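Local coordinates for NTF2-like Protein (Anabaena variabilis ATCC 29413, PDB 3DMC) that is of unknown function but has an NTF2-like, SnoaL-type fold, a scaffold whose relatives often hold a small-molecule pocket between curved sheet and helices, at residues A[75-81]-A[92-98]; A[69-73]-A[99-105]; A[37-43]-A[54-60]. One frame throughout, in Å; residues are numbered along the deposited sequence.

Contact 1: residues A[75-81]-A[92-98]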
loop_
_atom_site.group_PDB
_atom_site.type_symbol
_atom_site.label_atom_id
_atom_site.label_comp_id
_atom_site.label_asym_id
_atom_site.label_seq_id
_atom_site.Cartn_x
_atom_site.Cartn_y
_atom_site.Cartn_z
ATOM N N ILE A 75 5.597 2.536 19.004
ATOM C CA ILE A 75 6.119 2.138 17.687
ATOM C C ILE A 75 6.818 3.333 17.066
ATOM O O ILE A 75 6.319 4.459 17.109
ATOM C CB ILE A 75 5.020 1.688 16.730
ATOM C CG1 ILE A 75 4.429 0.360 17.194
ATOM C CG2 ILE A 75 5.544 1.524 15.270
ATOM C CD1 ILE A 75 3.101 0.058 16.565
ATOM N N GLN A 76 8.005 3.059 16.560
ATOM C CA GLN A 76 8.831 4.038 15.843
ATOM C C GLN A 76 8.716 3.825 14.330
ATOM O O GLN A 76 8.643 2.672 13.831
ATOM C CB GLN A 76 10.306 3.927 16.219
ATOM C CG GLN A 76 10.641 4.524 17.590
ATOM C CD GLN A 76 10.388 6.014 17.662
ATOM O OE1 GLN A 76 10.830 6.775 16.805
ATOM N NE2 GLN A 76 9.631 6.440 18.690
ATOM N N ILE A 77 8.729 4.936 13.621
ATOM C CA ILE A 77 8.842 4.931 12.161
ATOM C C ILE A 77 10.310 5.088 11.826
ATOM O O ILE A 77 10.913 6.153 12.023
ATOM C CB ILE A 77 7.937 5.994 11.469
ATOM C CG1 ILE A 77 6.481 5.620 11.680
ATOM C CG2 ILE A 77 8.225 6.081 9.968
ATOM C CD1 ILE A 77 5.498 6.499 10.916
ATOM N N SER A 78 10.857 3.963 11.371
ATOM C CA SER A 78 12.286 3.782 11.128
ATOM C C SER A 78 12.691 4.549 9.873
ATOM O O SER A 78 13.745 5.171 9.790
ATOM C CB SER A 78 12.632 2.284 11.001
ATOM O OG SER A 78 12.298 1.570 12.196
ATOM N N SER A 79 11.813 4.486 8.897
ATOM C CA SER A 79 11.989 5.237 7.644
ATOM C C SER A 79 10.661 5.463 6.965
ATOM O O SER A 79 9.779 4.593 6.973
ATOM C CB SER A 79 12.920 4.513 6.670
ATOM O OG SER A 79 12.369 3.278 6.240
ATOM N N LEU A 80 10.558 6.630 6.365
ATOM C CA LEU A 80 9.461 6.969 5.426
ATOM C C LEU A 80 10.046 7.020 4.014
ATOM O O LEU A 80 10.824 7.949 3.690
ATOM C CB LEU A 80 8.813 8.303 5.793
ATOM C CG LEU A 80 7.687 8.753 4.844
ATOM C CD1 LEU A 80 6.503 7.724 4.803
ATOM C CD2 LEU A 80 7.208 10.160 5.235
ATOM N N ASP A 81 9.696 6.027 3.196
ATOM C CA ASP A 81 10.478 5.702 1.996
ATOM C C ASP A 81 9.881 6.288 0.724
ATOM O O ASP A 81 10.603 6.727 -0.159
ATOM C CB ASP A 81 10.706 4.191 1.869
ATOM C CG ASP A 81 11.480 3.638 3.050
ATOM O OD1 ASP A 81 12.486 4.251 3.398
ATOM O OD2 ASP A 81 11.062 2.647 3.649
ATOM N N PHE A 92 1.629 6.690 2.074
ATOM C CA PHE A 92 2.892 6.670 2.796
ATOM C C PHE A 92 3.345 5.221 2.901
ATOM O O PHE A 92 2.684 4.414 3.520
ATOM C CB PHE A 92 2.672 7.253 4.200
ATOM C CG PHE A 92 2.263 8.690 4.196
ATOM C CD1 PHE A 92 0.889 9.043 4.094
ATOM C CD2 PHE A 92 3.207 9.702 4.306
ATOM C CE1 PHE A 92 0.513 10.357 4.080
ATOM C CE2 PHE A 92 2.812 11.025 4.299
ATOM C CZ PHE A 92 1.477 11.348 4.178
ATOM N N GLU A 93 4.498 4.930 2.306
ATOM C CA GLU A 93 5.119 3.629 2.403
ATOM C C GLU A 93 6.277 3.794 3.377
ATOM O O GLU A 93 7.239 4.560 3.123
ATOM C CB GLU A 93 5.647 3.135 1.060
ATOM C CG GLU A 93 4.597 2.823 0.017
ATOM C CD GLU A 93 5.222 2.401 -1.296
ATOM O OE1 GLU A 93 6.004 1.402 -1.267
ATOM O OE2 GLU A 93 4.933 3.062 -2.325
ATOM N N PHE A 94 6.174 3.051 4.468
ATOM C CA PHE A 94 7.120 3.187 5.586
ATOM C C PHE A 94 7.546 1.858 6.239
ATOM O O PHE A 94 6.985 0.784 5.980
ATOM C CB PHE A 94 6.627 4.216 6.623
ATOM C CG PHE A 94 5.391 3.796 7.378
ATOM C CD1 PHE A 94 4.116 4.109 6.920
ATOM C CD2 PHE A 94 5.504 3.089 8.566
ATOM C CE1 PHE A 94 3.001 3.718 7.631
ATOM C CE2 PHE A 94 4.394 2.696 9.264
ATOM C CZ PHE A 94 3.133 3.007 8.801
ATOM N N ARG A 95 8.576 1.967 7.077
ATOM C CA ARG A 95 9.107 0.827 7.862
ATOM C C ARG A 95 8.992 1.211 9.314
ATOM O O ARG A 95 9.264 2.373 9.670
ATOM C CB ARG A 95 10.582 0.514 7.485
ATOM C CG ARG A 95 10.791 -0.010 6.055
ATOM C CD ARG A 95 12.228 0.060 5.552
ATOM N NE ARG A 95 13.102 -0.669 6.489
ATOM C CZ ARG A 95 13.879 -0.083 7.407
ATOM N NH1 ARG A 95 13.916 1.241 7.514
ATOM N NH2 ARG A 95 14.627 -0.827 8.229
ATOM N N ASP A 96 8.513 0.274 10.141
ATOM C CA ASP A 96 8.316 0.570 11.543
ATOM C C ASP A 96 8.802 -0.551 12.445
ATOM O O ASP A 96 9.128 -1.681 12.010
ATOM C CB ASP A 96 6.878 1.026 11.846
ATOM C CG ASP A 96 5.818 -0.062 11.676
ATOM O OD1 ASP A 96 6.150 -1.210 11.307
ATOM O OD2 ASP A 96 4.626 0.284 11.922
ATOM N N GLU A 97 8.904 -0.181 13.700
ATOM C CA GLU A 97 9.278 -1.138 14.742
ATOM C C GLU A 97 8.956 -0.684 16.137
ATOM O O GLU A 97 8.957 0.506 16.451
ATOM C CB GLU A 97 10.749 -1.464 14.665
ATOM C CG GLU A 97 11.638 -0.319 14.955
ATOM C CD GLU A 97 13.103 -0.730 14.900
ATOM O OE1 GLU A 97 13.376 -1.914 14.574
ATOM O OE2 GLU A 97 13.968 0.120 15.189
ATOM N N GLY A 98 8.683 -1.689 16.952
ATOM C CA GLY A 98 8.424 -1.503 18.401
ATOM C C GLY A 98 8.247 -2.804 19.139
ATOM O O GLY A 98 8.105 -3.854 18.535
#
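Backbone hydrogen bonds set the antiparallel register of strands 75-81 and 92-98. Gln76 and Glu97 form a hydrogen-bonded pair (Gln76 N to Glu97 O 2.7 Å, Glu97 N to Gln76 O 2.9 Å). Farther along, Arg95 N to Ser79 O and Asp81 N to Glu93 O are both 2.9 Å. Between these lies a classic beta bulge, in which Ser78 and Ser79 both face Arg95. Arg95 O takes Ser78 N at 2.8 Å and, weakly, Ser79 N at 3.4 Å. Ser78 accommodates the extra residue with helix-like backbone angles (-73/-40).

Apolar contacts gather on the face carrying Ile77, Leu80 and Phe94. Ile77 CG1 lies 4.1 Å from Phe94 CD2, and Ile77 CD1 sits over the ring face; Leu80 CD1 lies 3.9 Å from Phe92 CD2, at the edge of that ring. Phe18 of helix 9-27 packs here, so bulky hydrophobic residues suit the surface. Asp96, paired with Ile77, brings a carboxylate to the same face beside an acetate, probably from the crystallisation liquor but possibly marking a pocket.

The other face is polar. Arg95 NH1 donates to Ser79 OG at 2.9 Å, and Ser79 OG donates in turn to Asp81 OD2 at 3.0 Å, a short hydrogen-bonded chain suited to a small hydroxyl. Arg95 NE is held by the C-terminal Asn134 carbonyl. Glu93 forms a salt bridge with Arg124 and hydrogen bonds with Tyr126 and Ser112 of the second subunit.

A mainly apolar face against helix 9-27, a polar opposite face and a bulge are consistent with the bent sheet of the NTF2-like cone fold.

Contact 2: residues A[69-73]-A[99-105]. With ACT (acetate ion), chain C.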
loop_
_atom_site.group_PDB
_atom_site.type_symbol
_atom_site.label_atom_id
_atom_site.label_comp_id
_atom_site.label_asym_id
_atom_site.label_seq_id
_atom_site.Cartn_x
_atom_site.Cartn_y
_atom_site.Cartn_z
ATOM N N GLU A 69 -2.163 -0.154 22.753
ATOM C CA GLU A 69 -2.302 -0.785 24.074
ATOM C C GLU A 69 -1.175 -1.758 24.418
ATOM O O GLU A 69 -0.806 -1.895 25.586
ATOM C CB GLU A 69 -3.661 -1.489 24.229
ATOM C CG GLU A 69 -3.707 -2.837 23.555
ATOM C CD GLU A 69 -4.964 -3.610 23.921
ATOM O OE1 GLU A 69 -5.940 -2.948 24.339
ATOM O OE2 GLU A 69 -4.988 -4.856 23.799
ATOM N N SER A 70 -0.627 -2.433 23.420
ATOM C CA SER A 70 0.378 -3.480 23.688
ATOM C C SER A 70 1.784 -3.044 23.321
ATOM O O SER A 70 2.769 -3.747 23.550
ATOM C CB SER A 70 0.017 -4.801 23.005
ATOM O OG SER A 70 -1.139 -5.363 23.612
ATOM N N PHE A 71 1.883 -1.826 22.831
ATOM C CA PHE A 71 3.215 -1.237 22.638
ATOM C C PHE A 71 3.550 -0.262 23.747
ATOM O O PHE A 71 3.331 0.958 23.637
ATOM C CB PHE A 71 3.315 -0.578 21.279
ATOM C CG PHE A 71 3.317 -1.575 20.159
ATOM C CD1 PHE A 71 2.128 -2.076 19.660
ATOM C CD2 PHE A 71 4.515 -2.101 19.685
ATOM C CE1 PHE A 71 2.141 -3.031 18.632
ATOM C CE2 PHE A 71 4.518 -3.051 18.673
ATOM C CZ PHE A 71 3.330 -3.518 18.158
ATOM N N HIS A 72 4.059 -0.827 24.836
ATOM C CA HIS A 72 4.179 -0.062 26.073
ATOM C C HIS A 72 5.127 1.124 25.944
ATOM O O HIS A 72 5.014 2.100 26.677
ATOM C CB HIS A 72 4.572 -0.957 27.230
ATOM C CG HIS A 72 3.502 -1.942 27.590
ATOM N ND1 HIS A 72 3.775 -3.188 28.113
ATOM C CD2 HIS A 72 2.156 -1.867 27.470
ATOM C CE1 HIS A 72 2.638 -3.830 28.317
ATOM N NE2 HIS A 72 1.641 -3.055 27.928
ATOM N N THR A 73 6.038 1.055 24.994
ATOM C CA THR A 73 6.923 2.189 24.736
ATOM C C THR A 73 6.809 2.706 23.300
ATOM O O THR A 73 7.676 3.433 22.816
ATOM C CB THR A 73 8.353 1.874 25.062
ATOM O OG1 THR A 73 8.769 0.666 24.397
ATOM C CG2 THR A 73 8.496 1.731 26.591
ATOM N N LEU A 99 8.304 -2.711 20.463
ATOM C CA LEU A 99 8.088 -3.872 21.322
ATOM C C LEU A 99 6.626 -4.106 21.584
ATOM O O LEU A 99 5.921 -3.295 22.192
ATOM C CB LEU A 99 8.861 -3.768 22.649
ATOM C CG LEU A 99 10.385 -3.697 22.533
ATOM C CD1 LEU A 99 10.998 -3.694 23.923
ATOM C CD2 LEU A 99 10.966 -4.833 21.725
ATOM N N PHE A 100 6.220 -5.300 21.162
ATOM C CA PHE A 100 4.878 -5.806 21.372
ATOM C C PHE A 100 4.972 -6.718 22.581
ATOM O O PHE A 100 5.438 -7.827 22.477
ATOM C CB PHE A 100 4.402 -6.566 20.114
ATOM C CG PHE A 100 3.108 -7.285 20.295
ATOM C CD1 PHE A 100 1.984 -6.611 20.698
ATOM C CD2 PHE A 100 3.005 -8.646 20.008
ATOM C CE1 PHE A 100 0.784 -7.267 20.849
ATOM C CE2 PHE A 100 1.800 -9.314 20.148
ATOM C CZ PHE A 100 0.687 -8.627 20.578
ATOM N N LEU A 101 4.572 -6.202 23.735
ATOM C CA LEU A 101 4.718 -6.930 25.004
ATOM C C LEU A 101 6.128 -7.525 25.079
ATOM O O LEU A 101 6.362 -8.724 25.344
ATOM C CB LEU A 101 3.652 -8.029 25.175
ATOM C CG LEU A 101 2.199 -7.655 24.983
ATOM C CD1 LEU A 101 1.319 -8.919 25.079
ATOM C CD2 LEU A 101 1.772 -6.567 25.968
ATOM N N GLY A 102 7.072 -6.654 24.812
ATOM C CA GLY A 102 8.470 -6.925 25.022
ATOM C C GLY A 102 9.112 -7.643 23.880
ATOM O O GLY A 102 10.329 -7.860 23.866
ATOM N N LYS A 103 8.285 -7.977 22.901
ATOM C CA LYS A 103 8.714 -8.775 21.737
ATOM C C LYS A 103 8.879 -7.898 20.512
ATOM O O LYS A 103 8.049 -7.049 20.248
ATOM C CB LYS A 103 7.731 -9.923 21.440
ATOM C CG LYS A 103 8.041 -11.199 22.170
ATOM C CD LYS A 103 7.383 -11.286 23.539
ATOM C CE LYS A 103 7.581 -12.681 24.168
ATOM N NZ LYS A 103 7.214 -12.681 25.625
ATOM N N PRO A 104 9.967 -8.095 19.766
ATOM C CA PRO A 104 10.290 -7.249 18.621
ATOM C C PRO A 104 9.353 -7.434 17.433
ATOM O O PRO A 104 9.302 -8.488 16.796
ATOM C CB PRO A 104 11.729 -7.651 18.262
ATOM C CG PRO A 104 11.925 -8.998 18.855
ATOM C CD PRO A 104 10.917 -9.204 19.938
ATOM N N TYR A 105 8.595 -6.378 17.190
ATOM C CA TYR A 105 7.748 -6.232 16.008
ATOM C C TYR A 105 8.449 -5.284 15.041
ATOM O O TYR A 105 8.938 -4.210 15.399
ATOM C CB TYR A 105 6.353 -5.706 16.392
ATOM C CG TYR A 105 5.477 -5.224 15.238
ATOM C CD1 TYR A 105 4.731 -6.126 14.478
ATOM C CD2 TYR A 105 5.398 -3.894 14.890
ATOM C CE1 TYR A 105 3.931 -5.713 13.418
ATOM C CE2 TYR A 105 4.565 -3.459 13.824
ATOM C CZ TYR A 105 3.843 -4.389 13.072
ATOM O OH TYR A 105 3.017 -3.972 12.014
HETATM C C ACT C . 1.548 -0.892 11.969
HETATM O O ACT C . 2.705 -1.421 11.998
HETATM O OXT ACT C . 0.548 -1.678 11.879
HETATM C CH3 ACT C . 1.332 0.588 11.997
HETATM O O HOH W 1 6.071 -3.678 24.917
HETATM O O HOH W 2 6.391 -0.616 22.765
HETATM O O HOH W 3 9.190 -0.211 21.629
#
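Phe71 lays one face of its ring over Phe100 CA, with Phe71 CZ 3.8 Å from Phe100 CB, and turns an edge toward the face of Tyr105 in an offset edge-to-face pair (centroids 5.7 Å apart, planes at 68°). Phe100 meets Phe71 obliquely, completing an aromatic cluster in which the Phe71 ring covers the backbone of Phe100. Tyr105 OH donates to an acetate oxygen, ACT O, at 2.6 Å; the ion probably came from the crystallisation liquor.

Backbone polarity is satisfied beside the rings. Leu101 N donates to Ser70 O at 3.1 Å. Leu99 O makes a CA-H...O contact with Phe71 CA at 3.4 Å and accepts hydrogen bonds from waters 1 and 2, which link it to Gly102 N and Thr73 N. Gly102 suits the type I' turn from Phe100 to Lys103, where its phi is positive.

The loop following helix 57-69 and leading into strand 75-85 thus docks at the surface on the tip of the hairpin formed by strands 89-100 and 103-116.

Contact 3: residues A[37-43]-A[54-60]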
loop_
_atom_site.group_PDB
_atom_site.type_symbol
_atom_site.label_atom_id
_atom_site.label_comp_id
_atom_site.label_asym_id
_atom_site.label_seq_id
_atom_site.Cartn_x
_atom_site.Cartn_y
_atom_site.Cartn_z
ATOM N N LEU A 37 -9.717 14.285 11.728
ATOM C CA LEU A 37 -10.592 13.362 10.976
ATOM C C LEU A 37 -12.006 13.925 10.818
ATOM O O LEU A 37 -12.556 14.540 11.730
ATOM C CB LEU A 37 -10.632 11.979 11.654
ATOM C CG LEU A 37 -9.278 11.414 12.075
ATOM C CD1 LEU A 37 -9.396 10.020 12.688
ATOM C CD2 LEU A 37 -8.354 11.372 10.856
ATOM N N THR A 38 -12.579 13.702 9.643
ATOM C CA THR A 38 -13.949 14.124 9.335
ATOM C C THR A 38 -14.959 13.280 10.117
ATOM O O THR A 38 -14.671 12.182 10.589
ATOM C CB THR A 38 -14.273 14.034 7.822
ATOM O OG1 THR A 38 -14.199 12.672 7.410
ATOM C CG2 THR A 38 -13.376 14.910 6.997
ATOM N N GLU A 39 -16.173 13.798 10.260
ATOM C CA GLU A 39 -17.173 13.104 11.051
ATOM C C GLU A 39 -17.580 11.774 10.417
ATOM O O GLU A 39 -18.037 10.858 11.106
ATOM C CB GLU A 39 -18.420 13.980 11.267
ATOM C CG GLU A 39 -18.134 15.262 12.050
ATOM C CD GLU A 39 -17.415 15.000 13.371
ATOM O OE1 GLU A 39 -17.898 14.176 14.182
ATOM O OE2 GLU A 39 -16.358 15.632 13.605
ATOM N N ASP A 40 -17.417 11.700 9.101
ATOM C CA ASP A 40 -17.798 10.510 8.319
ATOM C C ASP A 40 -16.565 9.652 8.022
ATOM O O ASP A 40 -16.568 8.825 7.125
ATOM C CB ASP A 40 -18.539 10.850 7.019
ATOM C CG ASP A 40 -17.715 11.667 6.044
ATOM O OD1 ASP A 40 -16.706 12.298 6.458
ATOM O OD2 ASP A 40 -18.092 11.721 4.853
ATOM N N PHE A 41 -15.535 9.874 8.821
ATOM C CA PHE A 41 -14.259 9.144 8.678
ATOM C C PHE A 41 -14.485 7.628 8.616
ATOM O O PHE A 41 -15.220 7.076 9.432
ATOM C CB PHE A 41 -13.339 9.458 9.862
ATOM C CG PHE A 41 -12.021 8.727 9.817
ATOM C CD1 PHE A 41 -11.021 9.147 8.964
ATOM C CD2 PHE A 41 -11.781 7.617 10.642
ATOM C CE1 PHE A 41 -9.774 8.467 8.930
ATOM C CE2 PHE A 41 -10.535 6.945 10.622
ATOM C CZ PHE A 41 -9.546 7.383 9.746
ATOM N N THR A 42 -13.840 6.963 7.653
ATOM C CA THR A 42 -13.853 5.485 7.616
ATOM C C THR A 42 -12.438 4.985 7.523
ATOM O O THR A 42 -11.530 5.709 7.111
ATOM C CB THR A 42 -14.599 4.911 6.413
ATOM O OG1 THR A 42 -13.816 5.103 5.218
ATOM C CG2 THR A 42 -15.980 5.517 6.265
ATOM N N PHE A 43 -12.242 3.770 7.978
ATOM C CA PHE A 43 -10.888 3.179 7.906
ATOM C C PHE A 43 -11.019 1.708 7.622
ATOM O O PHE A 43 -11.925 1.034 8.103
ATOM C CB PHE A 43 -10.027 3.430 9.154
ATOM C CG PHE A 43 -10.585 2.863 10.456
ATOM C CD1 PHE A 43 -11.619 3.503 11.130
ATOM C CD2 PHE A 43 -10.058 1.734 11.027
ATOM C CE1 PHE A 43 -12.106 2.993 12.323
ATOM C CE2 PHE A 43 -10.558 1.225 12.210
ATOM C CZ PHE A 43 -11.582 1.871 12.853
ATOM N N ASN A 54 -14.586 0.205 8.696
ATOM C CA ASN A 54 -14.973 0.719 10.012
ATOM C C ASN A 54 -15.427 2.135 9.857
ATOM O O ASN A 54 -14.799 2.901 9.161
ATOM C CB ASN A 54 -13.771 0.683 10.955
ATOM C CG ASN A 54 -13.292 -0.728 11.234
ATOM O OD1 ASN A 54 -13.700 -1.341 12.199
ATOM N ND2 ASN A 54 -12.407 -1.238 10.386
ATOM N N VAL A 55 -16.531 2.491 10.519
ATOM C CA VAL A 55 -17.143 3.796 10.276
ATOM C C VAL A 55 -17.161 4.646 11.528
ATOM O O VAL A 55 -17.525 4.187 12.604
ATOM C CB VAL A 55 -18.594 3.609 9.729
ATOM C CG1 VAL A 55 -19.313 4.952 9.576
ATOM C CG2 VAL A 55 -18.560 2.846 8.409
ATOM N N GLY A 56 -16.737 5.891 11.366
ATOM C CA GLY A 56 -16.803 6.896 12.433
ATOM C C GLY A 56 -15.657 7.050 13.402
ATOM O O GLY A 56 -14.822 6.157 13.578
ATOM N N LYS A 57 -15.652 8.208 14.067
ATOM C CA LYS A 57 -14.526 8.632 14.923
ATOM C C LYS A 57 -14.472 7.963 16.296
ATOM O O LYS A 57 -13.411 7.824 16.876
ATOM C CB LYS A 57 -14.480 10.156 15.079
ATOM C CG LYS A 57 -14.136 10.870 13.778
ATOM C CD LYS A 57 -14.157 12.375 13.917
ATOM C CE LYS A 57 -13.095 12.873 14.848
ATOM N NZ LYS A 57 -12.901 14.359 14.756
ATOM N N GLU A 58 -15.618 7.534 16.794
ATOM C CA GLU A 58 -15.649 6.768 18.054
ATOM C C GLU A 58 -14.921 5.451 17.838
ATOM O O GLU A 58 -14.107 5.020 18.646
ATOM C CB GLU A 58 -17.070 6.448 18.499
ATOM C CG GLU A 58 -17.915 7.672 18.811
ATOM N N ARG A 59 -15.292 4.800 16.751
ATOM C CA ARG A 59 -14.686 3.519 16.381
ATOM C C ARG A 59 -13.190 3.712 16.051
ATOM O O ARG A 59 -12.337 2.878 16.382
ATOM C CB ARG A 59 -15.421 2.876 15.211
ATOM C CG ARG A 59 -14.841 1.557 14.794
ATOM C CD ARG A 59 -15.182 0.448 15.758
ATOM N NE ARG A 59 -14.983 -0.858 15.118
ATOM C CZ ARG A 59 -14.894 -2.013 15.771
ATOM N NH1 ARG A 59 -14.966 -2.050 17.102
ATOM N NH2 ARG A 59 -14.696 -3.127 15.086
ATOM N N ALA A 60 -12.875 4.853 15.460
ATOM C CA ALA A 60 -11.451 5.170 15.138
ATOM C C ALA A 60 -10.639 5.242 16.428
ATOM O O ALA A 60 -9.553 4.683 16.540
ATOM C CB ALA A 60 -11.351 6.477 14.381
HETATM O O HOH W 4 -17.729 10.157 13.508
#
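Ala60 sits at the apolar centre, its small methyl letting two rings approach the first turn of the helix: Phe41 CE2 comes to 3.9 Å from Ala60 CB and Phe43 CE1 to 4.1 Å from the same atom. Leu37 adds a looser contact, and Phe63 farther along the helix meets the Phe43 ring. Phe43 also takes Asn54 CB over its face in a CH-pi contact, 3.2 Å from the ring centroid.

Outside this centre, the strands pair antiparallel. Phe43 N donates to Asn54 O at 2.9 Å and Asn54 N to Phe43 O at 2.8 Å. The Asn54 side chain reinforces this pair, ND2 of Asn54 donating to Phe43 O at 3.3 Å and also to the carbonyl of Phe50. Gly56 N then reaches Phe41 O at 2.7 Å. Gly56 is the helix N-cap, and its positive phi would jam a CB against the preceding carbonyl.

At the polar edge, Lys57 stretches along the corner so that Lys57 NZ donates to Leu37 O at 3.1 Å; it also bonds the carbonyl of Leu34 and forms a long salt bridge with Glu39 (Glu39 OE2 to Lys57 NZ, 3.9 Å). Water 4 joins Glu39 O to Lys57 N.

The hairpin of strands 41-45 and 52-55 thus runs directly into helix 57-69, while strand 119-127 lies on the other side of strand 41-45, joined by backbone bonds to Thr42.

Overall arrangement
Along the chain contact 3 closes first, leading into helix 57-69; the loop after that helix opens contact 2, whose two segments enclose contact 1 in sequence. Contacts 1 and 2, with centres about 15 Å apart, share strand 89-100 and touch where Gly98 O probably accepts a hydrogen bond from Tyr105 N at 2.9 Å. The centre of contact 3 is about 23 Å from that of contact 1, across the chain's centre, and about 26 Å from that of contact 2. All three reach one mixed sheet; helix 57-69 and its loop carry the chain from edge strand 52-55 to edge strand 75-85, so the contacts tie the hairpins and this helix into one domain.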